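Local coordinates for programmed cell death 6-interacting protein (Homo sapiens, PDB 5WA1), which works in endosomal sorting, membrane repair and cytokinesis, here as its Bro1 domain, the part that binds the CHMP4 subunits of ESCRT-III, at residues A277-S282 against D323-A328; K230-A235 against S282-Q287. All coordinates share one frame; numbering follows the deposited sequence.

Contact 1. Residues A277-S282 against D323-A328; sequences AEYHQS and DKINRA
Tyr279, on helix 262-287, reaches across to Lys324 and Ile325 of helix 319-340 and carries most of this contact. The two helices are not consecutive: helix 291-311 lies between them in sequence and takes part of the side chain of Ile325 through Ala302 and Ile305. From CB of Lys324 the chain sets out with CG anti to the backbone N (chi1 -176°), which brings CG and CD alongside the phenol oxygen. CG comes within 3.4 Å of Tyr279 OH, and CD is closer still, 3.3 Å from the same Tyr279 OH. At chi3 (64°) the chain bends, and this turn lays CE beside the ring, 3.7 Å from Tyr279 CZ. NZ ends 4.1 Å from Tyr279 CE2, a distant approach to a ring carbon. The two side chains thus cross at about a right angle, with CE oblique to the ring, and CG and CD against the hydroxyl oxygen. Nearer the backbone, Ile325 CG1 lies 4.2 Å from Tyr279 CD1 and extends the apolar surface toward the ring's root. On the same helix as the tyrosine, Tyr279 CD2 stands 3.9 Å above the centre of the His280 ring, while His280 NE2 sits at the edge of the phenol ring, in its plane. Ser282 OG closes back onto Tyr279 O in a 2.6 Å hydrogen bond within the helix. No hydrogen bond spans the two segments, so here the helices of the Bro1 domain meet through van der Waals contact of a phenol with lysine methylenes and an isoleucine.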
loop_
_atom_site.group_PDB
_atom_site.type_symbol
_atom_site.label_atom_id
_atom_site.label_comp_id
_atom_site.label_asym_id
_atom_site.label_seq_id
_atom_site.Cartn_x
_atom_site.Cartn_y
_atom_site.Cartn_z
ATOM N N ALA A 277 -19.498 -6.477 -6.550
ATOM C CA ALA A 277 -20.538 -5.483 -6.313
ATOM C C ALA A 277 -21.864 -5.928 -6.937
ATOM O O ALA A 277 -22.923 -5.844 -6.305
ATOM C CB ALA A 277 -20.103 -4.135 -6.891
ATOM N N GLU A 278 -21.820 -6.393 -8.187
ATOM C CA GLU A 278 -23.054 -6.829 -8.859
ATOM C C GLU A 278 -23.634 -8.070 -8.195
ATOM O O GLU A 278 -24.860 -8.227 -8.110
ATOM C CB GLU A 278 -22.779 -7.103 -10.332
ATOM C CG GLU A 278 -22.504 -5.870 -11.180
ATOM C CD GLU A 278 -23.745 -5.004 -11.412
ATOM O OE1 GLU A 278 -24.810 -5.266 -10.797
ATOM O OE2 GLU A 278 -23.654 -4.045 -12.213
ATOM N N TYR A 279 -22.770 -8.979 -7.742
ATOM C CA TYR A 279 -23.249 -10.199 -7.108
ATOM C C TYR A 279 -23.985 -9.885 -5.813
ATOM O O TYR A 279 -25.087 -10.388 -5.578
ATOM C CB TYR A 279 -22.089 -11.160 -6.852
ATOM C CG TYR A 279 -22.495 -12.389 -6.078
ATOM C CD1 TYR A 279 -23.224 -13.404 -6.690
ATOM C CD2 TYR A 279 -22.162 -12.532 -4.740
ATOM C CE1 TYR A 279 -23.606 -14.528 -5.993
ATOM C CE2 TYR A 279 -22.543 -13.655 -4.028
ATOM C CZ TYR A 279 -23.263 -14.647 -4.661
ATOM O OH TYR A 279 -23.637 -15.762 -3.966
ATOM N N HIS A 280 -23.397 -9.040 -4.961
ATOM C CA HIS A 280 -24.054 -8.721 -3.703
ATOM C C HIS A 280 -25.252 -7.810 -3.912
ATOM O O HIS A 280 -26.239 -7.911 -3.176
ATOM C CB HIS A 280 -23.048 -8.119 -2.724
ATOM C CG HIS A 280 -22.089 -9.136 -2.191
ATOM N ND1 HIS A 280 -22.428 -10.013 -1.189
ATOM C CD2 HIS A 280 -20.829 -9.463 -2.572
ATOM C CE1 HIS A 280 -21.410 -10.821 -0.949
ATOM N NE2 HIS A 280 -20.429 -10.511 -1.777
ATOM N N GLN A 281 -25.207 -6.936 -4.915
ATOM C CA GLN A 281 -26.401 -6.165 -5.227
ATOM C C GLN A 281 -27.518 -7.065 -5.743
ATOM O O GLN A 281 -28.691 -6.792 -5.481
ATOM C CB GLN A 281 -26.075 -5.070 -6.244
ATOM C CG GLN A 281 -27.171 -4.013 -6.377
ATOM C CD GLN A 281 -27.247 -3.118 -5.159
ATOM O OE1 GLN A 281 -26.321 -3.081 -4.347
ATOM N NE2 GLN A 281 -28.351 -2.393 -5.019
ATOM N N SER A 282 -27.174 -8.144 -6.453
ATOM C CA SER A 282 -28.191 -9.057 -6.956
ATOM C C SER A 282 -28.892 -9.798 -5.817
ATOM O O SER A 282 -30.095 -10.081 -5.908
ATOM C CB SER A 282 -27.575 -10.051 -7.951
ATOM O OG SER A 282 -26.988 -11.149 -7.254
ATOM N N ASP A 323 -18.548 -20.404 -10.488
ATOM C CA ASP A 323 -19.570 -21.424 -10.264
ATOM C C ASP A 323 -20.699 -20.900 -9.388
ATOM O O ASP A 323 -21.871 -21.233 -9.609
ATOM C CB ASP A 323 -18.939 -22.657 -9.623
ATOM C CG ASP A 323 -17.917 -23.323 -10.518
ATOM O OD1 ASP A 323 -17.956 -23.086 -11.743
ATOM O OD2 ASP A 323 -17.072 -24.081 -9.994
ATOM N N LYS A 324 -20.367 -20.102 -8.372
ATOM C CA LYS A 324 -21.393 -19.524 -7.512
ATOM C C LYS A 324 -22.328 -18.625 -8.313
ATOM O O LYS A 324 -23.554 -18.704 -8.179
ATOM C CB LYS A 324 -20.733 -18.751 -6.371
ATOM C CG LYS A 324 -21.705 -18.175 -5.359
ATOM C CD LYS A 324 -20.973 -17.651 -4.125
ATOM C CE LYS A 324 -20.048 -16.492 -4.457
ATOM N NZ LYS A 324 -19.269 -16.040 -3.266
ATOM N N ILE A 325 -21.758 -17.777 -9.168
ATOM C CA ILE A 325 -22.558 -16.874 -9.995
ATOM C C ILE A 325 -23.456 -17.668 -10.927
ATOM O O ILE A 325 -24.660 -17.404 -11.041
ATOM C CB ILE A 325 -21.640 -15.924 -10.786
ATOM C CG1 ILE A 325 -20.908 -14.969 -9.854
ATOM C CG2 ILE A 325 -22.436 -15.156 -11.855
ATOM C CD1 ILE A 325 -19.762 -14.222 -10.554
ATOM N N ASN A 326 -22.882 -18.651 -11.614
ATOM C CA ASN A 326 -23.648 -19.355 -12.629
ATOM C C ASN A 326 -24.662 -20.315 -12.019
ATOM O O ASN A 326 -25.715 -20.547 -12.615
ATOM C CB ASN A 326 -22.688 -20.053 -13.591
ATOM C CG ASN A 326 -21.967 -19.058 -14.494
ATOM O OD1 ASN A 326 -22.561 -18.506 -15.419
ATOM N ND2 ASN A 326 -20.696 -18.799 -14.207
ATOM N N ARG A 327 -24.393 -20.847 -10.824
ATOM C CA ARG A 327 -25.438 -21.589 -10.124
ATOM C C ARG A 327 -26.603 -20.675 -9.760
ATOM O O ARG A 327 -27.768 -21.058 -9.914
ATOM C CB ARG A 327 -24.870 -22.264 -8.875
ATOM C CG ARG A 327 -24.268 -23.633 -9.144
ATOM C CD ARG A 327 -23.858 -24.336 -7.856
ATOM N NE ARG A 327 -22.600 -23.827 -7.315
ATOM C CZ ARG A 327 -22.506 -22.974 -6.298
ATOM N NH1 ARG A 327 -23.601 -22.526 -5.699
ATOM N NH2 ARG A 327 -21.313 -22.574 -5.877
ATOM N N ALA A 328 -26.312 -19.461 -9.282
ATOM C CA ALA A 328 -27.385 -18.542 -8.916
ATOM C C ALA A 328 -28.141 -18.065 -10.147
ATOM O O ALA A 328 -29.371 -17.941 -10.124
ATOM C CB ALA A 328 -26.815 -17.355 -8.140
#

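Contact 2. Residues K230-A235 against S282-Q287; sequences KDAIIA and SILAKQ
Asp231 OD2 accepts a hydrogen bond from a water oxygen 2.5 Å away, and the same water reaches Gln287 of the facing segment. That water accepts from Asp231 N (3.2 Å) and, weakly, from Gln287 NE2 at 3.4 Å, so it bridges the two segments where direct polar bonding is absent. The setting is an antiparallel helix pair of the all-helical, TPR-like part of the Bro1 domain: the first turn of helix 231-252 lies against the last turns of helix 262-287, with axes 9.2 Å apart and N-to-C directions 153° from each other. Lys230 occupies the N-cap position, and Asp231 follows it in the first turn, where the helix end would probably stabilise a negative charge. With CG beside its backbone N (chi1 -68°), the aspartate directs its carboxylate across the gap, at about a right angle to Ile283. Its two oxygens meet different branches of that residue: OD2 lies 3.4 Å from Ile283 CG2, and OD1 is 3.6 Å from Ile283 CD1. Asp231 OD1 is hydrogen-bonded to ND1 of His280, about one turn before Ile283 on helix 262-287, so both carboxylate oxygens are engaged although isoleucine carbons lie against them. The planes of the Gln287 amide and the carboxylate stand 67° apart. Beside the aspartate, Ala232 and Leu284 form an apolar pair. Leu284 carries its CG anti to the backbone N, which brings one of its two methyl groups to the neighbouring helix: CD2 rests 3.8 Å from Ala232 CB.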
loop_
_atom_site.group_PDB
_atom_site.type_symbol
_atom_site.label_atom_id
_atom_site.label_comp_id
_atom_site.label_asym_id
_atom_site.label_seq_id
_atom_site.Cartn_x
_atom_site.Cartn_y
_atom_site.Cartn_z
ATOM N N LYS A 230 -24.562 -6.699 5.781
ATOM C CA LYS A 230 -25.642 -6.558 4.809
ATOM C C LYS A 230 -25.077 -6.544 3.396
ATOM O O LYS A 230 -24.061 -5.898 3.123
ATOM C CB LYS A 230 -26.431 -5.269 5.051
ATOM C CG LYS A 230 -27.218 -5.215 6.358
ATOM C CD LYS A 230 -27.853 -3.841 6.551
ATOM C CE LYS A 230 -28.687 -3.785 7.826
ATOM N NZ LYS A 230 -29.251 -2.427 8.084
ATOM N N ASP A 231 -25.745 -7.255 2.491
ATOM C CA ASP A 231 -25.245 -7.311 1.119
ATOM C C ASP A 231 -25.233 -5.935 0.466
ATOM O O ASP A 231 -24.371 -5.667 -0.378
ATOM C CB ASP A 231 -26.063 -8.307 0.298
ATOM C CG ASP A 231 -25.841 -9.741 0.752
ATOM O OD1 ASP A 231 -24.792 -10.323 0.395
ATOM O OD2 ASP A 231 -26.706 -10.283 1.475
ATOM N N ALA A 232 -26.159 -5.050 0.849
ATOM C CA ALA A 232 -26.122 -3.675 0.345
ATOM C C ALA A 232 -24.792 -2.999 0.667
ATOM O O ALA A 232 -24.234 -2.272 -0.165
ATOM C CB ALA A 232 -27.271 -2.865 0.938
ATOM N N ILE A 233 -24.281 -3.216 1.874
ATOM C CA ILE A 233 -23.036 -2.580 2.284
ATOM C C ILE A 233 -21.853 -3.227 1.586
ATOM O O ILE A 233 -20.932 -2.542 1.121
ATOM C CB ILE A 233 -22.903 -2.650 3.815
ATOM C CG1 ILE A 233 -23.953 -1.752 4.469
ATOM C CG2 ILE A 233 -21.484 -2.311 4.258
ATOM C CD1 ILE A 233 -23.950 -0.340 3.935
ATOM N N ILE A 234 -21.852 -4.557 1.509
ATOM C CA ILE A 234 -20.766 -5.261 0.836
ATOM C C ILE A 234 -20.649 -4.808 -0.616
ATOM O O ILE A 234 -19.542 -4.662 -1.146
ATOM C CB ILE A 234 -20.978 -6.780 0.956
ATOM C CG1 ILE A 234 -20.849 -7.197 2.434
ATOM C CG2 ILE A 234 -19.975 -7.534 0.104
ATOM C CD1 ILE A 234 -21.139 -8.665 2.683
ATOM N N ALA A 235 -21.783 -4.540 -1.267
ATOM C CA ALA A 235 -21.748 -4.110 -2.661
ATOM C C ALA A 235 -21.105 -2.735 -2.800
ATOM O O ALA A 235 -20.316 -2.506 -3.723
ATOM C CB ALA A 235 -23.167 -4.116 -3.254
ATOM N N SER A 282 -27.174 -8.144 -6.453
ATOM C CA SER A 282 -28.191 -9.057 -6.956
ATOM C C SER A 282 -28.892 -9.798 -5.817
ATOM O O SER A 282 -30.095 -10.081 -5.908
ATOM C CB SER A 282 -27.575 -10.051 -7.951
ATOM O OG SER A 282 -26.988 -11.149 -7.254
ATOM N N ILE A 283 -28.162 -10.132 -4.751
ATOM C CA ILE A 283 -28.780 -10.747 -3.576
ATOM C C ILE A 283 -29.808 -9.804 -2.962
ATOM O O ILE A 283 -30.913 -10.221 -2.586
ATOM C CB ILE A 283 -27.696 -11.143 -2.550
ATOM C CG1 ILE A 283 -26.784 -12.223 -3.131
ATOM C CG2 ILE A 283 -28.340 -11.603 -1.224
ATOM C CD1 ILE A 283 -25.624 -12.589 -2.229
ATOM N N LEU A 284 -29.455 -8.521 -2.837
ATOM C CA LEU A 284 -30.417 -7.528 -2.367
ATOM C C LEU A 284 -31.631 -7.470 -3.283
ATOM O O LEU A 284 -32.772 -7.440 -2.810
ATOM C CB LEU A 284 -29.753 -6.152 -2.285
ATOM C CG LEU A 284 -30.632 -4.999 -1.792
ATOM C CD1 LEU A 284 -31.258 -5.316 -0.437
ATOM C CD2 LEU A 284 -29.809 -3.714 -1.710
ATOM N N ALA A 285 -31.405 -7.457 -4.596
ATOM C CA ALA A 285 -32.525 -7.442 -5.537
ATOM C C ALA A 285 -33.437 -8.642 -5.315
ATOM O O ALA A 285 -34.663 -8.493 -5.286
ATOM C CB ALA A 285 -32.009 -7.423 -6.977
ATOM N N LYS A 286 -32.856 -9.833 -5.134
ATOM C CA LYS A 286 -33.673 -11.026 -4.919
ATOM C C LYS A 286 -34.488 -10.905 -3.642
ATOM O O LYS A 286 -35.683 -11.243 -3.620
ATOM C CB LYS A 286 -32.788 -12.275 -4.878
ATOM C CG LYS A 286 -33.565 -13.593 -5.016
ATOM C CD LYS A 286 -32.640 -14.806 -4.943
ATOM C CE LYS A 286 -33.337 -16.088 -5.424
ATOM N NZ LYS A 286 -33.525 -16.101 -6.927
ATOM N N GLN A 287 -33.858 -10.426 -2.567
ATOM C CA GLN A 287 -34.551 -10.251 -1.299
ATOM C C GLN A 287 -35.732 -9.313 -1.436
ATOM O O GLN A 287 -36.740 -9.478 -0.741
ATOM C CB GLN A 287 -33.588 -9.713 -0.242
ATOM C CG GLN A 287 -32.645 -10.747 0.294
ATOM C CD GLN A 287 -31.523 -10.129 1.112
ATOM O OE1 GLN A 287 -31.355 -8.906 1.131
ATOM N NE2 GLN A 287 -30.745 -10.971 1.778
HETATM O O HOH W 1 -28.207 -9.232 3.237
#

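In the fold
Helix 262-287 is common to both contacts, and Ser282 belongs to each. The centres of contacts 1 and 2 lie about 10 Å apart, and the helix meets helix 319-340 in the first and helix 231-252 in the second. His280 joins them: its ND1 lies 2.9 Å from Asp231 OD1 of contact 2, in a probable hydrogen bond, and its CD2 is 3.4 Å from Ile234 CG2. Both contacts fall within the region that interacts with CHMP4 proteins. Segment 230-235 also meets the bound CHMP4C peptide, through residues outside the interface with 282-287: Lys230 forms a salt bridge with an acidic side chain of the peptide, and Ile233 packs on an apolar one.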